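Long-range contacts in anthranilate-CoA ligase (Stigmatella aurantiaca, PDB 4WV3), which belongs to the ANL superfamily of AMP-binding enzymes, in which a large N-terminal domain carries a smaller C-terminal one: residues D333-P342 against Y399-H409; G361-S370 against Q389-F400. All coordinates share one frame; numbering follows the deposited sequence.

How the contacts relate
Following the chain from the N terminus, residues 333-342 come first and lead into the edge strand 341-342 of the large mixed sheet. The chain then enters the smaller antiparallel sheet, where 361-370 supplies strand 364-369. After helix 381-387 it returns through 389-400, and contact 2 closes this inner loop by pairing strands 364-369 and 392-401. Only at 399-409 does contact 1 close the outer loop, with contact 2 nested inside. The two share Y399 and F400 on strand 392-401. H409 of contact 1 probably hydrogen-bonds D397 of contact 2, and both contacts reach the bound 3UK. Contact 2 builds the antiparallel sheet; contact 1 fastens it to the segment ending in the mixed sheet's edge strand.

Contact 1 of 2, residues D333-P342 against Y399-H409; sequences DIRPGSSGKP and YFVDADGYYWH. With 3UK (5'-O-[(S)-[(2-aminobenzoyl)oxy](hydroxy)phosphoryl]adenosine), chain C.
The Y406 ring lies between two long basic side chains, R335 over one face and K341 over the other. R335 keeps its guanidinium plane only 24° from the ring plane. K341, bent at chi2 (-76°) and chi4 (58°), brings CE over the centre of the opposite face, and its NZ makes a cation-pi contact 4.0 Å from the centroid of the Y406 ring. Tyrosine suits this place because it offers two flat faces and a hydroxyl: Y406 OH donates to the syn lone pair of D333 OD1 at 2.6 Å, while D333 OD2 pairs with K341 NZ. Deeper in, S338 CB sits over the five-membered ring of W408, small enough to let the backbones close up, and S339 N donates to Y407 O at 2.7 Å. Toward solvent the contact opens out and rests on charge: R335 NH1 and NH2 both reach OD2 of exposed D404, at 3.1 and 3.2 Å. NH1 also meets D402 OD2, which W408 NE1 approaches from the opposite face of the carboxylate. At the inner end, S339 OG sits at the edge of the Y399 ring, and the H409 ring turns a face to 3UK N16: a beta-hairpin docked on the loop that leads into an edge strand, its base lining the adenine end of the 3UK pocket.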
loop_
_atom_site.group_PDB
_atom_site.type_symbol
_atom_site.label_atom_id
_atom_site.label_comp_id
_atom_site.label_asym_id
_atom_site.label_seq_id
_atom_site.Cartn_x
_atom_site.Cartn_y
_atom_site.Cartn_z
ATOM N N ASP A 333 6.808 -12.783 -17.539
ATOM C CA ASP A 333 5.448 -12.751 -18.068
ATOM C C ASP A 333 4.703 -11.486 -17.653
ATOM O O ASP A 333 4.251 -11.364 -16.513
ATOM C CB ASP A 333 4.674 -13.996 -17.624
ATOM C CG ASP A 333 3.332 -14.129 -18.316
ATOM O OD1 ASP A 333 3.136 -13.488 -19.370
ATOM O OD2 ASP A 333 2.471 -14.882 -17.810
ATOM N N ILE A 334 4.579 -10.546 -18.586
ATOM C CA ILE A 334 3.895 -9.285 -18.327
ATOM C C ILE A 334 2.843 -8.983 -19.386
ATOM O O ILE A 334 3.135 -8.991 -20.582
ATOM C CB ILE A 334 4.883 -8.097 -18.297
ATOM C CG1 ILE A 334 5.896 -8.265 -17.166
ATOM C CG2 ILE A 334 4.134 -6.780 -18.144
ATOM C CD1 ILE A 334 6.879 -7.127 -17.061
ATOM N N ARG A 335 1.618 -8.721 -18.943
ATOM C CA ARG A 335 0.595 -8.175 -19.823
ATOM C C ARG A 335 0.187 -6.795 -19.322
ATOM O O ARG A 335 -0.525 -6.679 -18.322
ATOM C CB ARG A 335 -0.617 -9.103 -19.916
ATOM C CG ARG A 335 -1.773 -8.520 -20.716
ATOM C CD ARG A 335 -2.621 -9.610 -21.347
ATOM N NE ARG A 335 -1.860 -10.387 -22.323
ATOM C CZ ARG A 335 -2.385 -11.320 -23.110
ATOM N NH1 ARG A 335 -3.681 -11.595 -23.043
ATOM N NH2 ARG A 335 -1.617 -11.976 -23.968
ATOM N N PRO A 336 0.656 -5.742 -20.010
ATOM C CA PRO A 336 0.435 -4.342 -19.628
ATOM C C PRO A 336 -1.041 -4.004 -19.434
ATOM O O PRO A 336 -1.850 -4.200 -20.342
ATOM C CB PRO A 336 1.004 -3.565 -20.820
ATOM C CG PRO A 336 2.035 -4.474 -21.397
ATOM C CD PRO A 336 1.480 -5.858 -21.227
ATOM N N GLY A 337 -1.382 -3.505 -18.250
ATOM C CA GLY A 337 -2.746 -3.121 -17.946
ATOM C C GLY A 337 -3.471 -4.136 -17.083
ATOM O O GLY A 337 -4.516 -3.835 -16.505
ATOM N N SER A 338 -2.916 -5.341 -16.993
ATOM C CA SER A 338 -3.545 -6.415 -16.232
ATOM C C SER A 338 -2.847 -6.647 -14.897
ATOM O O SER A 338 -1.745 -6.152 -14.665
ATOM C CB SER A 338 -3.545 -7.713 -17.041
ATOM O OG SER A 338 -2.230 -8.222 -17.176
ATOM N N SER A 339 -3.499 -7.412 -14.026
ATOM C CA SER A 339 -2.934 -7.755 -12.727
ATOM C C SER A 339 -2.103 -9.032 -12.816
ATOM O O SER A 339 -1.600 -9.525 -11.808
ATOM C CB SER A 339 -4.042 -7.921 -11.687
ATOM O OG SER A 339 -4.760 -6.714 -11.508
ATOM N N GLY A 340 -1.974 -9.566 -14.026
ATOM C CA GLY A 340 -1.138 -10.728 -14.265
ATOM C C GLY A 340 -1.808 -12.065 -14.007
ATOM O O GLY A 340 -2.977 -12.268 -14.338
ATOM N N LYS A 341 -1.050 -12.979 -13.410
ATOM C CA LYS A 341 -1.501 -14.345 -13.176
ATOM C C LYS A 341 -1.587 -14.625 -11.677
ATOM O O LYS A 341 -0.966 -13.921 -10.879
ATOM C CB LYS A 341 -0.530 -15.329 -13.838
ATOM C CG LYS A 341 -0.456 -15.218 -15.353
ATOM C CD LYS A 341 -1.673 -15.842 -16.012
ATOM C CE LYS A 341 -1.600 -15.736 -17.529
ATOM N NZ LYS A 341 -0.377 -16.386 -18.076
ATOM N N PRO A 342 -2.368 -15.648 -11.286
ATOM C CA PRO A 342 -2.462 -16.044 -9.877
ATOM C C PRO A 342 -1.105 -16.427 -9.291
ATOM O O PRO A 342 -0.312 -17.097 -9.953
ATOM C CB PRO A 342 -3.369 -17.276 -9.923
ATOM C CG PRO A 342 -4.198 -17.083 -11.136
ATOM C CD PRO A 342 -3.309 -16.403 -12.132
ATOM N N TYR A 399 -13.354 -8.356 -11.170
ATOM C CA TYR A 399 -12.315 -8.781 -12.101
ATOM C C TYR A 399 -12.897 -9.635 -13.219
ATOM O O TYR A 399 -13.978 -10.207 -13.081
ATOM C CB TYR A 399 -11.242 -9.588 -11.367
ATOM C CG TYR A 399 -10.005 -8.809 -10.983
ATOM C CD1 TYR A 399 -9.978 -8.028 -9.835
ATOM C CD2 TYR A 399 -8.854 -8.868 -11.759
ATOM C CE1 TYR A 399 -8.847 -7.324 -9.474
ATOM C CE2 TYR A 399 -7.717 -8.163 -11.408
ATOM C CZ TYR A 399 -7.722 -7.392 -10.263
ATOM O OH TYR A 399 -6.598 -6.686 -9.902
ATOM N N PHE A 400 -12.174 -9.712 -14.330
ATOM C CA PHE A 400 -12.483 -10.677 -15.377
ATOM C C PHE A 400 -11.189 -11.244 -15.947
ATOM O O PHE A 400 -10.131 -10.621 -15.846
ATOM C CB PHE A 400 -13.366 -10.067 -16.474
ATOM C CG PHE A 400 -12.680 -9.019 -17.307
ATOM C CD1 PHE A 400 -12.030 -9.364 -18.483
ATOM C CD2 PHE A 400 -12.705 -7.688 -16.926
ATOM C CE1 PHE A 400 -11.406 -8.402 -19.255
ATOM C CE2 PHE A 400 -12.082 -6.721 -17.695
ATOM C CZ PHE A 400 -11.433 -7.079 -18.862
ATOM N N VAL A 401 -11.274 -12.430 -16.538
ATOM C CA VAL A 401 -10.084 -13.126 -17.012
ATOM C C VAL A 401 -9.994 -13.139 -18.534
ATOM O O VAL A 401 -10.986 -13.375 -19.224
ATOM C CB VAL A 401 -10.037 -14.571 -16.479
ATOM C CG1 VAL A 401 -8.732 -15.243 -16.868
ATOM C CG2 VAL A 401 -10.205 -14.581 -14.969
ATOM N N ASP A 402 -8.794 -12.883 -19.048
ATOM C CA ASP A 402 -8.520 -12.949 -20.480
ATOM C C ASP A 402 -8.775 -14.334 -21.054
ATOM O O ASP A 402 -9.014 -15.295 -20.322
ATOM C CB ASP A 402 -7.064 -12.568 -20.754
ATOM C CG ASP A 402 -6.888 -11.092 -21.012
ATOM O OD1 ASP A 402 -7.871 -10.339 -20.843
ATOM O OD2 ASP A 402 -5.766 -10.683 -21.377
ATOM N N ALA A 403 -8.708 -14.432 -22.378
ATOM C CA ALA A 403 -8.758 -15.722 -23.047
ATOM C C ALA A 403 -7.403 -16.406 -22.900
ATOM O O ALA A 403 -7.264 -17.601 -23.159
ATOM C CB ALA A 403 -9.115 -15.548 -24.511
ATOM N N ASP A 404 -6.407 -15.631 -22.480
ATOM C CA ASP A 404 -5.064 -16.147 -22.248
ATOM C C ASP A 404 -4.800 -16.366 -20.760
ATOM O O ASP A 404 -3.715 -16.796 -20.369
ATOM C CB ASP A 404 -4.016 -15.202 -22.838
ATOM C CG ASP A 404 -4.079 -15.135 -24.352
ATOM O OD1 ASP A 404 -4.363 -16.174 -24.984
ATOM O OD2 ASP A 404 -3.844 -14.042 -24.911
ATOM N N GLY A 405 -5.795 -16.060 -19.932
ATOM C CA GLY A 405 -5.704 -16.313 -18.505
ATOM C C GLY A 405 -5.228 -15.138 -17.670
ATOM O O GLY A 405 -4.797 -15.316 -16.531
ATOM N N TYR A 406 -5.309 -13.932 -18.225
ATOM C CA TYR A 406 -4.862 -12.739 -17.512
ATOM C C TYR A 406 -6.005 -12.025 -16.795
ATOM O O TYR A 406 -7.098 -11.870 -17.342
ATOM C CB TYR A 406 -4.146 -11.779 -18.465
ATOM C CG TYR A 406 -2.830 -12.309 -18.984
ATOM C CD1 TYR A 406 -2.767 -13.031 -20.168
ATOM C CD2 TYR A 406 -1.648 -12.093 -18.286
ATOM C CE1 TYR A 406 -1.565 -13.519 -20.646
ATOM C CE2 TYR A 406 -0.441 -12.577 -18.755
ATOM C CZ TYR A 406 -0.406 -13.289 -19.935
ATOM O OH TYR A 406 0.793 -13.772 -20.407
ATOM N N TYR A 407 -5.738 -11.588 -15.568
ATOM C CA TYR A 407 -6.742 -10.926 -14.741
ATOM C C TYR A 407 -6.753 -9.414 -14.944
ATOM O O TYR A 407 -5.725 -8.752 -14.808
ATOM C CB TYR A 407 -6.505 -11.248 -13.265
ATOM C CG TYR A 407 -7.002 -12.612 -12.847
ATOM C CD1 TYR A 407 -6.351 -13.767 -13.261
ATOM C CD2 TYR A 407 -8.120 -12.743 -12.033
ATOM C CE1 TYR A 407 -6.804 -15.016 -12.879
ATOM C CE2 TYR A 407 -8.579 -13.988 -11.646
ATOM C CZ TYR A 407 -7.918 -15.119 -12.072
ATOM O OH TYR A 407 -8.373 -16.360 -11.688
ATOM N N TRP A 408 -7.925 -8.875 -15.263
ATOM C CA TRP A 408 -8.077 -7.438 -15.464
ATOM C C TRP A 408 -9.013 -6.827 -14.430
ATOM O O TRP A 408 -10.131 -7.302 -14.228
ATOM C CB TRP A 408 -8.586 -7.142 -16.873
ATOM C CG TRP A 408 -7.584 -7.433 -17.942
ATOM C CD1 TRP A 408 -7.225 -8.659 -18.414
ATOM C CD2 TRP A 408 -6.812 -6.476 -18.680
ATOM N NE1 TRP A 408 -6.275 -8.529 -19.397
ATOM C CE2 TRP A 408 -6.004 -7.198 -19.580
ATOM C CE3 TRP A 408 -6.725 -5.081 -18.666
ATOM C CZ2 TRP A 408 -5.121 -6.573 -20.458
ATOM C CZ3 TRP A 408 -5.847 -4.461 -19.537
ATOM C CH2 TRP A 408 -5.056 -5.207 -20.420
ATOM N N HIS A 409 -8.547 -5.767 -13.778
ATOM C CA HIS A 409 -9.321 -5.097 -12.743
ATOM C C HIS A 409 -10.416 -4.232 -13.353
ATOM O O HIS A 409 -10.131 -3.240 -14.022
ATOM C CB HIS A 409 -8.403 -4.231 -11.881
ATOM C CG HIS A 409 -9.062 -3.688 -10.651
ATOM N ND1 HIS A 409 -8.791 -2.431 -10.156
ATOM C CD2 HIS A 409 -9.972 -4.236 -9.811
ATOM C CE1 HIS A 409 -9.507 -2.226 -9.065
ATOM N NE2 HIS A 409 -10.230 -3.307 -8.834
HETATM C C10 3UK C . -6.887 -2.085 -4.836
HETATM C C15 3UK C . -5.481 -2.698 -6.801
HETATM C C17 3UK C . -5.846 -2.944 -9.120
HETATM C C21 3UK C . -7.837 -3.249 -4.781
HETATM C C26 3UK C . -1.972 -3.206 -1.344
HETATM C C28 3UK C . -0.302 -4.129 -2.824
HETATM O O01 3UK C . -3.442 -1.325 -1.710
HETATM C C02 3UK C . -3.270 -2.353 -1.093
HETATM O O03 3UK C . -4.013 -2.600 0.094
HETATM P P04 3UK C . -5.254 -1.689 0.492
HETATM O O05 3UK C . -5.825 -2.190 1.857
HETATM O O06 3UK C . -6.433 -1.763 -0.595
HETATM C C07 3UK C . -6.547 -2.918 -1.441
HETATM C C08 3UK C . -7.393 -2.548 -2.625
HETATM O O09 3UK C . -6.653 -1.666 -3.498
HETATM N N11 3UK C . -5.656 -2.467 -5.449
HETATM C C12 3UK C . -4.466 -2.653 -4.804
HETATM N N13 3UK C . -3.529 -3.004 -5.729
HETATM C C14 3UK C . -4.134 -3.039 -6.975
HETATM N N16 3UK C . -6.311 -2.657 -7.876
HETATM N N18 3UK C . -4.582 -3.272 -9.351
HETATM C C19 3UK C . -3.699 -3.334 -8.342
HETATM N N20 3UK C . -2.348 -3.687 -8.599
HETATM O O22 3UK C . -9.158 -2.799 -5.016
HETATM C C23 3UK C . -7.715 -3.748 -3.420
HETATM O O24 3UK C . -8.968 -4.313 -2.989
HETATM O O25 3UK C . -4.795 -0.251 0.664
HETATM C C27 3UK C . -1.470 -3.355 -2.614
HETATM C C29 3UK C . 0.356 -4.759 -1.714
HETATM C C30 3UK C . -0.147 -4.613 -0.444
HETATM C C31 3UK C . -1.313 -3.836 -0.233
HETATM N N32 3UK C . -1.849 -3.679 1.119
HETATM O O HOH W 1 -5.706 -4.548 -13.789
#

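Contact 2 of 2, residues G361-S370 against Q389-F400; sequences GEIGNVLLRS and QGEWLATGDKYF. With 3UK (5'-O-[(S)-[(2-aminobenzoyl)oxy](hydroxy)phosphoryl]adenosine), chain C.
K398 NZ donates to N365 OD1 at 2.6 Å, approaching from above the amide's carbonyl plane. Both side chains point the same way from a non-hydrogen-bonded pair, and N365 ND2 is held by V351 O on the next strand, so asparagine can bridge lysine and sheet. The bends of K398 at chi2 (-66°) and chi4 (-61°) curl it back to this partner, its CD resting on I363 CG2. Past this pair the register slips by two residues, a beta bulge holding T395 and G396; water 2 bridges V366 O to G396 N, and V366 N still donates to D397 O at 3.1 Å. The bulge carries the T-G-D sequence familiar in AMP-binding enzymes: D397 OD2 accepts both 3UK O24, at 2.6 Å, and T395 OG1, a second-shell hydroxyl that probably helps orient the carboxylate. Beta-branched V366 packs against the bulge, its CB on T395 OG1 and its CG2 on the Y399 ring. Beyond the bulge, L368 and L393 lie side by side, CD2 to CD2 at 4.0 Å, a buried apolar pair. At the outer end R369 lays its CB over the six-membered ring of W392, and its NH2 forms a salt bridge with E391 OE2.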
loop_
_atom_site.group_PDB
_atom_site.type_symbol
_atom_site.label_atom_id
_atom_site.label_comp_id
_atom_site.label_asym_id
_atom_site.label_seq_id
_atom_site.Cartn_x
_atom_site.Cartn_y
_atom_site.Cartn_z
ATOM N N GLY A 361 -14.396 -14.998 -18.717
ATOM C CA GLY A 361 -14.430 -13.746 -19.452
ATOM C C GLY A 361 -15.380 -12.721 -18.863
ATOM O O GLY A 361 -15.282 -11.531 -19.162
ATOM N N GLU A 362 -16.304 -13.181 -18.024
ATOM C CA GLU A 362 -17.290 -12.291 -17.415
ATOM C C GLU A 362 -16.813 -11.694 -16.095
ATOM O O GLU A 362 -15.978 -12.273 -15.401
ATOM C CB GLU A 362 -18.626 -13.012 -17.215
ATOM C CG GLU A 362 -19.430 -13.188 -18.493
ATOM C CD GLU A 362 -20.759 -13.876 -18.258
ATOM O OE1 GLU A 362 -21.599 -13.321 -17.516
ATOM O OE2 GLU A 362 -20.964 -14.975 -18.813
ATOM N N ILE A 363 -17.359 -10.530 -15.760
ATOM C CA ILE A 363 -17.002 -9.831 -14.534
ATOM C C ILE A 363 -17.598 -10.529 -13.319
ATOM O O ILE A 363 -18.796 -10.810 -13.277
ATOM C CB ILE A 363 -17.501 -8.376 -14.561
ATOM C CG1 ILE A 363 -17.148 -7.715 -15.893
ATOM C CG2 ILE A 363 -16.919 -7.591 -13.399
ATOM C CD1 ILE A 363 -17.656 -6.297 -16.025
ATOM N N GLY A 364 -16.754 -10.809 -12.331
ATOM C CA GLY A 364 -17.199 -11.443 -11.105
ATOM C C GLY A 364 -16.497 -10.876 -9.889
ATOM O O GLY A 364 -15.519 -10.137 -10.012
ATOM N N ASN A 365 -17.000 -11.216 -8.707
ATOM C CA ASN A 365 -16.385 -10.775 -7.463
ATOM C C ASN A 365 -15.177 -11.636 -7.107
ATOM O O ASN A 365 -15.193 -12.851 -7.302
ATOM C CB ASN A 365 -17.404 -10.793 -6.323
ATOM C CG ASN A 365 -18.614 -9.925 -6.610
ATOM O OD1 ASN A 365 -18.594 -8.716 -6.380
ATOM N ND2 ASN A 365 -19.676 -10.540 -7.118
ATOM N N VAL A 366 -14.134 -11.002 -6.586
ATOM C CA VAL A 366 -12.896 -11.705 -6.268
ATOM C C VAL A 366 -12.933 -12.377 -4.899
ATOM O O VAL A 366 -13.126 -11.719 -3.877
ATOM C CB VAL A 366 -11.683 -10.759 -6.321
ATOM C CG1 VAL A 366 -10.437 -11.463 -5.807
ATOM C CG2 VAL A 366 -11.472 -10.264 -7.733
ATOM N N LEU A 367 -12.746 -13.692 -4.892
ATOM C CA LEU A 367 -12.588 -14.438 -3.651
ATOM C C LEU A 367 -11.179 -15.015 -3.570
ATOM O O LEU A 367 -10.745 -15.755 -4.454
ATOM C CB LEU A 367 -13.635 -15.547 -3.540
ATOM C CG LEU A 367 -15.045 -15.092 -3.154
ATOM C CD1 LEU A 367 -16.006 -16.269 -3.123
ATOM C CD2 LEU A 367 -15.022 -14.381 -1.810
ATOM N N LEU A 368 -10.466 -14.661 -2.507
ATOM C CA LEU A 368 -9.077 -15.068 -2.343
ATOM C C LEU A 368 -8.916 -16.137 -1.267
ATOM O O LEU A 368 -9.454 -16.014 -0.168
ATOM C CB LEU A 368 -8.209 -13.854 -2.007
ATOM C CG LEU A 368 -6.775 -14.131 -1.554
ATOM C CD1 LEU A 368 -5.980 -14.820 -2.654
ATOM C CD2 LEU A 368 -6.098 -12.841 -1.118
ATOM N N ARG A 369 -8.170 -17.185 -1.599
ATOM C CA ARG A 369 -7.849 -18.236 -0.642
ATOM C C ARG A 369 -6.377 -18.127 -0.264
ATOM O O ARG A 369 -5.497 -18.317 -1.104
ATOM C CB ARG A 369 -8.155 -19.605 -1.244
ATOM C CG ARG A 369 -7.993 -20.771 -0.287
ATOM C CD ARG A 369 -8.544 -22.041 -0.910
ATOM N NE ARG A 369 -8.480 -23.180 -0.002
ATOM C CZ ARG A 369 -9.057 -24.354 -0.238
ATOM N NH1 ARG A 369 -9.749 -24.540 -1.354
ATOM N NH2 ARG A 369 -8.947 -25.339 0.643
ATOM N N SER A 370 -6.114 -17.817 1.001
ATOM C CA SER A 370 -4.761 -17.494 1.439
ATOM C C SER A 370 -4.467 -17.940 2.867
ATOM O O SER A 370 -5.360 -17.986 3.712
ATOM C CB SER A 370 -4.530 -15.987 1.324
ATOM O OG SER A 370 -3.417 -15.577 2.101
ATOM N N GLN A 389 -14.922 -14.837 4.496
ATOM C CA GLN A 389 -15.891 -15.908 4.298
ATOM C C GLN A 389 -15.237 -17.285 4.318
ATOM O O GLN A 389 -15.102 -17.934 3.281
ATOM C CB GLN A 389 -16.643 -15.703 2.983
ATOM C CG GLN A 389 -17.296 -14.338 2.857
ATOM C CD GLN A 389 -17.901 -14.109 1.487
ATOM O OE1 GLN A 389 -18.000 -15.031 0.679
ATOM N NE2 GLN A 389 -18.302 -12.872 1.215
ATOM N N GLY A 390 -14.838 -17.725 5.506
ATOM C CA GLY A 390 -14.204 -19.020 5.667
ATOM C C GLY A 390 -12.807 -19.047 5.079
ATOM O O GLY A 390 -11.945 -18.263 5.473
ATOM N N GLU A 391 -12.585 -19.954 4.132
ATOM C CA GLU A 391 -11.294 -20.053 3.460
ATOM C C GLU A 391 -11.155 -19.014 2.356
ATOM O O GLU A 391 -10.082 -18.855 1.775
ATOM C CB GLU A 391 -11.089 -21.449 2.869
ATOM C CG GLU A 391 -10.797 -22.534 3.888
ATOM C CD GLU A 391 -10.246 -23.791 3.246
ATOM O OE1 GLU A 391 -11.020 -24.753 3.054
ATOM O OE2 GLU A 391 -9.037 -23.817 2.930
ATOM N N TRP A 392 -12.246 -18.311 2.067
ATOM C CA TRP A 392 -12.252 -17.331 0.988
ATOM C C TRP A 392 -12.333 -15.895 1.498
ATOM O O TRP A 392 -13.120 -15.581 2.390
ATOM C CB TRP A 392 -13.393 -17.617 0.010
ATOM C CG TRP A 392 -13.238 -18.926 -0.692
ATOM C CD1 TRP A 392 -13.862 -20.099 -0.384
ATOM C CD2 TRP A 392 -12.393 -19.203 -1.814
ATOM N NE1 TRP A 392 -13.462 -21.089 -1.250
ATOM C CE2 TRP A 392 -12.561 -20.563 -2.138
ATOM C CE3 TRP A 392 -11.514 -18.430 -2.579
ATOM C CZ2 TRP A 392 -11.882 -21.169 -3.194
ATOM C CZ3 TRP A 392 -10.841 -19.032 -3.626
ATOM C CH2 TRP A 392 -11.028 -20.388 -3.924
ATOM N N LEU A 393 -11.507 -15.031 0.916
ATOM C CA LEU A 393 -11.453 -13.628 1.304
ATOM C C LEU A 393 -12.058 -12.736 0.226
ATOM O O LEU A 393 -11.605 -12.740 -0.920
ATOM C CB LEU A 393 -10.006 -13.211 1.567
ATOM C CG LEU A 393 -9.765 -11.734 1.879
ATOM C CD1 LEU A 393 -10.427 -11.356 3.190
ATOM C CD2 LEU A 393 -8.276 -11.425 1.919
ATOM N N ALA A 394 -13.081 -11.973 0.596
ATOM C CA ALA A 394 -13.695 -11.022 -0.323
ATOM C C ALA A 394 -12.949 -9.693 -0.277
ATOM O O ALA A 394 -12.874 -9.053 0.770
ATOM C CB ALA A 394 -15.160 -10.821 0.023
ATOM N N THR A 395 -12.394 -9.285 -1.414
ATOM C CA THR A 395 -11.605 -8.059 -1.480
ATOM C C THR A 395 -12.451 -6.853 -1.872
ATOM O O THR A 395 -12.024 -5.708 -1.713
ATOM C CB THR A 395 -10.433 -8.190 -2.472
ATOM O OG1 THR A 395 -10.941 -8.458 -3.786
ATOM C CG2 THR A 395 -9.503 -9.318 -2.051
ATOM N N GLY A 396 -13.649 -7.115 -2.385
ATOM C CA GLY A 396 -14.538 -6.058 -2.830
ATOM C C GLY A 396 -14.177 -5.558 -4.216
ATOM O O GLY A 396 -14.498 -4.428 -4.584
ATOM N N ASP A 397 -13.507 -6.408 -4.987
ATOM C CA ASP A 397 -13.062 -6.046 -6.328
ATOM C C ASP A 397 -13.814 -6.809 -7.411
ATOM O O ASP A 397 -14.222 -7.953 -7.214
ATOM C CB ASP A 397 -11.561 -6.300 -6.481
ATOM C CG ASP A 397 -10.724 -5.338 -5.669
ATOM O OD1 ASP A 397 -10.936 -4.113 -5.792
ATOM O OD2 ASP A 397 -9.858 -5.806 -4.901
ATOM N N LYS A 398 -13.991 -6.160 -8.557
ATOM C CA LYS A 398 -14.551 -6.812 -9.733
ATOM C C LYS A 398 -13.434 -7.105 -10.730
ATOM O O LYS A 398 -12.657 -6.219 -11.084
ATOM C CB LYS A 398 -15.625 -5.935 -10.379
ATOM C CG LYS A 398 -16.986 -5.999 -9.697
ATOM C CD LYS A 398 -17.611 -7.379 -9.841
ATOM C CE LYS A 398 -19.100 -7.360 -9.519
ATOM N NZ LYS A 398 -19.369 -6.941 -8.118
ATOM N N TYR A 399 -13.354 -8.356 -11.170
ATOM C CA TYR A 399 -12.315 -8.781 -12.101
ATOM C C TYR A 399 -12.897 -9.635 -13.219
ATOM O O TYR A 399 -13.978 -10.207 -13.081
ATOM C CB TYR A 399 -11.242 -9.588 -11.367
ATOM C CG TYR A 399 -10.005 -8.809 -10.983
ATOM C CD1 TYR A 399 -9.978 -8.028 -9.835
ATOM C CD2 TYR A 399 -8.854 -8.868 -11.759
ATOM C CE1 TYR A 399 -8.847 -7.324 -9.474
ATOM C CE2 TYR A 399 -7.717 -8.163 -11.408
ATOM C CZ TYR A 399 -7.722 -7.392 -10.263
ATOM O OH TYR A 399 -6.598 -6.686 -9.902
ATOM N N PHE A 400 -12.174 -9.712 -14.330
ATOM C CA PHE A 400 -12.483 -10.677 -15.377
ATOM C C PHE A 400 -11.189 -11.244 -15.947
ATOM O O PHE A 400 -10.131 -10.621 -15.846
ATOM C CB PHE A 400 -13.366 -10.067 -16.474
ATOM C CG PHE A 400 -12.680 -9.019 -17.307
ATOM C CD1 PHE A 400 -12.030 -9.364 -18.483
ATOM C CD2 PHE A 400 -12.705 -7.688 -16.926
ATOM C CE1 PHE A 400 -11.406 -8.402 -19.255
ATOM C CE2 PHE A 400 -12.082 -6.721 -17.695
ATOM C CZ PHE A 400 -11.433 -7.079 -18.862
HETATM C C10 3UK C . -6.887 -2.085 -4.836
HETATM C C15 3UK C . -5.481 -2.698 -6.801
HETATM C C17 3UK C . -5.846 -2.944 -9.120
HETATM C C21 3UK C . -7.837 -3.249 -4.781
HETATM C C26 3UK C . -1.972 -3.206 -1.344
HETATM C C28 3UK C . -0.302 -4.129 -2.824
HETATM O O01 3UK C . -3.442 -1.325 -1.710
HETATM C C02 3UK C . -3.270 -2.353 -1.093
HETATM O O03 3UK C . -4.013 -2.600 0.094
HETATM P P04 3UK C . -5.254 -1.689 0.492
HETATM O O05 3UK C . -5.825 -2.190 1.857
HETATM O O06 3UK C . -6.433 -1.763 -0.595
HETATM C C07 3UK C . -6.547 -2.918 -1.441
HETATM C C08 3UK C . -7.393 -2.548 -2.625
HETATM O O09 3UK C . -6.653 -1.666 -3.498
HETATM N N11 3UK C . -5.656 -2.467 -5.449
HETATM C C12 3UK C . -4.466 -2.653 -4.804
HETATM N N13 3UK C . -3.529 -3.004 -5.729
HETATM C C14 3UK C . -4.134 -3.039 -6.975
HETATM N N16 3UK C . -6.311 -2.657 -7.876
HETATM N N18 3UK C . -4.582 -3.272 -9.351
HETATM C C19 3UK C . -3.699 -3.334 -8.342
HETATM N N20 3UK C . -2.348 -3.687 -8.599
HETATM O O22 3UK C . -9.158 -2.799 -5.016
HETATM C C23 3UK C . -7.715 -3.748 -3.420
HETATM O O24 3UK C . -8.968 -4.313 -2.989
HETATM O O25 3UK C . -4.795 -0.251 0.664
HETATM C C27 3UK C . -1.470 -3.355 -2.614
HETATM C C29 3UK C . 0.356 -4.759 -1.714
HETATM C C30 3UK C . -0.147 -4.613 -0.444
HETATM C C31 3UK C . -1.313 -3.836 -0.233
HETATM N N32 3UK C . -1.849 -3.679 1.119
HETATM O O HOH W 2 -15.136 -9.521 -3.449
#